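Local coordinates for glutamate--tRNA ligase (Methanothermobacter thermautotrophicus, PDB 3AII), which is a non-discriminating glutamyl-tRNA synthetase that uses ATP to activate glutamate and attaches it to tRNA(Glu) and, as that name implies, to tRNA(Gln), at residues G187-T192 with E196-L201. Sequence-based numbering, arbitrary orientation.
Sequences GAYVCT and EEFREL. With ZN (zinc ion), chain D.
Phe-198, on helix 195-203, points its ring at Tyr-189 and Cys-191, two residues apart on edge strand 188-191 and both directed at the helix, beside a four-cysteine zinc site in the catalytic part of this class I synthetase. Tyr-189 and Phe-198 reach for each other from opposite directions. The tyrosine hydroxyl arrives at the far edge of the phenylalanine ring, near its plane, with Tyr-189 OH 3.4 Å from Phe-198 CZ and equally close to CE2. The rings do not stack: Tyr-189 CZ and Phe-198 CE2 stay 4.5 Å apart. The hydroxyl's polar needs are met elsewhere, by a hydrogen bond with Asp-250. Cys-191 meets the same ring obliquely, its SG 4.5 Å from the ring centroid of Phe-198 and 45° off the normal, a sulfur-aromatic contact. With CG swung opposite the main-chain nitrogen (chi1 -177°), the ring of Phe-198 extends from the helix to Cys-191 SG and the end of Tyr-189, and Arg-236 of the adjacent strand adds a cation-pi contact. Cys-193, Cys-208 and Cys-210 complete the zinc site. The ring touches the metal's ligand shell through Cys-191 SG, which lies 2.4 Å from the zinc and 3.6 Å from Phe-198 CD2.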
# COMPACT_ATOMS: atom_id res chain seq x y z
N GLY A 187 -25.21 -26.37 16.08
CA GLY A 187 -23.85 -26.17 15.64
C GLY A 187 -23.06 -25.17 16.46
O GLY A 187 -21.91 -24.88 16.15
N ALA A 188 -23.68 -24.66 17.52
CA ALA A 188 -23.00 -23.72 18.39
C ALA A 188 -23.63 -23.73 19.76
O ALA A 188 -24.73 -24.25 19.95
CB ALA A 188 -23.04 -22.31 17.80
N TYR A 189 -22.91 -23.17 20.73
CA TYR A 189 -23.41 -23.10 22.09
C TYR A 189 -22.85 -21.88 22.80
O TYR A 189 -21.83 -21.33 22.37
CB TYR A 189 -23.07 -24.38 22.86
CG TYR A 189 -21.61 -24.74 22.98
CD1 TYR A 189 -20.92 -25.34 21.93
CD2 TYR A 189 -20.91 -24.51 24.16
CE1 TYR A 189 -19.59 -25.68 22.05
CE2 TYR A 189 -19.59 -24.86 24.29
CZ TYR A 189 -18.93 -25.44 23.25
OH TYR A 189 -17.60 -25.78 23.39
N VAL A 190 -23.53 -21.44 23.86
CA VAL A 190 -23.01 -20.34 24.66
C VAL A 190 -22.23 -20.87 25.84
O VAL A 190 -22.78 -21.53 26.72
CB VAL A 190 -24.10 -19.41 25.15
CG1 VAL A 190 -23.47 -18.26 25.95
CG2 VAL A 190 -24.91 -18.87 23.97
N CYS A 191 -20.94 -20.56 25.86
CA CYS A 191 -20.04 -21.07 26.89
C CYS A 191 -19.76 -19.99 27.92
O CYS A 191 -19.26 -18.91 27.60
CB CYS A 191 -18.73 -21.54 26.28
SG CYS A 191 -17.60 -22.24 27.50
N THR A 192 -20.07 -20.32 29.17
CA THR A 192 -19.87 -19.42 30.30
C THR A 192 -18.69 -19.85 31.16
O THR A 192 -18.48 -19.30 32.24
CB THR A 192 -21.13 -19.38 31.19
OG1 THR A 192 -21.54 -20.72 31.49
CG2 THR A 192 -22.28 -18.67 30.48
N GLU A 196 -9.59 -20.33 30.94
CA GLU A 196 -8.48 -21.26 31.21
C GLU A 196 -8.97 -22.65 31.57
O GLU A 196 -8.34 -23.66 31.23
CB GLU A 196 -7.55 -20.72 32.31
CG GLU A 196 -6.75 -19.51 31.89
CD GLU A 196 -5.89 -19.77 30.67
OE1 GLU A 196 -5.72 -18.83 29.87
OE2 GLU A 196 -5.41 -20.91 30.49
N GLU A 197 -10.11 -22.72 32.26
CA GLU A 197 -10.70 -24.01 32.60
C GLU A 197 -11.24 -24.68 31.34
O GLU A 197 -11.10 -25.89 31.16
CB GLU A 197 -11.80 -23.85 33.65
CG GLU A 197 -11.88 -25.03 34.61
CD GLU A 197 -13.28 -25.62 34.70
OE1 GLU A 197 -14.22 -24.88 35.06
OE2 GLU A 197 -13.43 -26.83 34.41
N PHE A 198 -11.85 -23.89 30.46
CA PHE A 198 -12.31 -24.42 29.18
C PHE A 198 -11.14 -24.94 28.35
O PHE A 198 -11.22 -25.99 27.72
CB PHE A 198 -13.07 -23.36 28.36
CG PHE A 198 -13.60 -23.89 27.07
CD1 PHE A 198 -12.85 -23.80 25.90
CD2 PHE A 198 -14.83 -24.53 27.03
CE1 PHE A 198 -13.33 -24.32 24.72
CE2 PHE A 198 -15.30 -25.06 25.84
CZ PHE A 198 -14.56 -24.95 24.68
N ARG A 199 -10.04 -24.18 28.34
CA ARG A 199 -8.88 -24.56 27.54
C ARG A 199 -8.31 -25.90 28.00
O ARG A 199 -7.92 -26.73 27.18
CB ARG A 199 -7.81 -23.46 27.63
CG ARG A 199 -6.57 -23.74 26.80
CD ARG A 199 -5.55 -22.62 26.96
NE ARG A 199 -4.31 -22.92 26.25
CZ ARG A 199 -3.31 -22.06 26.12
NH1 ARG A 199 -3.40 -20.84 26.65
NH2 ARG A 199 -2.21 -22.41 25.46
N GLU A 200 -8.28 -26.10 29.31
CA GLU A 200 -7.75 -27.34 29.87
C GLU A 200 -8.57 -28.55 29.40
O GLU A 200 -8.03 -29.60 29.05
CB GLU A 200 -7.72 -27.27 31.40
CG GLU A 200 -6.87 -28.33 32.06
CD GLU A 200 -6.87 -28.21 33.57
OE1 GLU A 200 -7.94 -27.92 34.14
OE2 GLU A 200 -5.80 -28.41 34.19
N LEU A 201 -9.89 -28.38 29.38
CA LEU A 201 -10.79 -29.44 28.91
C LEU A 201 -10.59 -29.66 27.42
O LEU A 201 -10.42 -30.79 26.96
CB LEU A 201 -12.25 -29.08 29.19
CG LEU A 201 -12.70 -29.10 30.65
CD1 LEU A 201 -14.12 -28.56 30.78
CD2 LEU A 201 -12.61 -30.52 31.21
ZN ZN D . -18.47 -24.05 28.74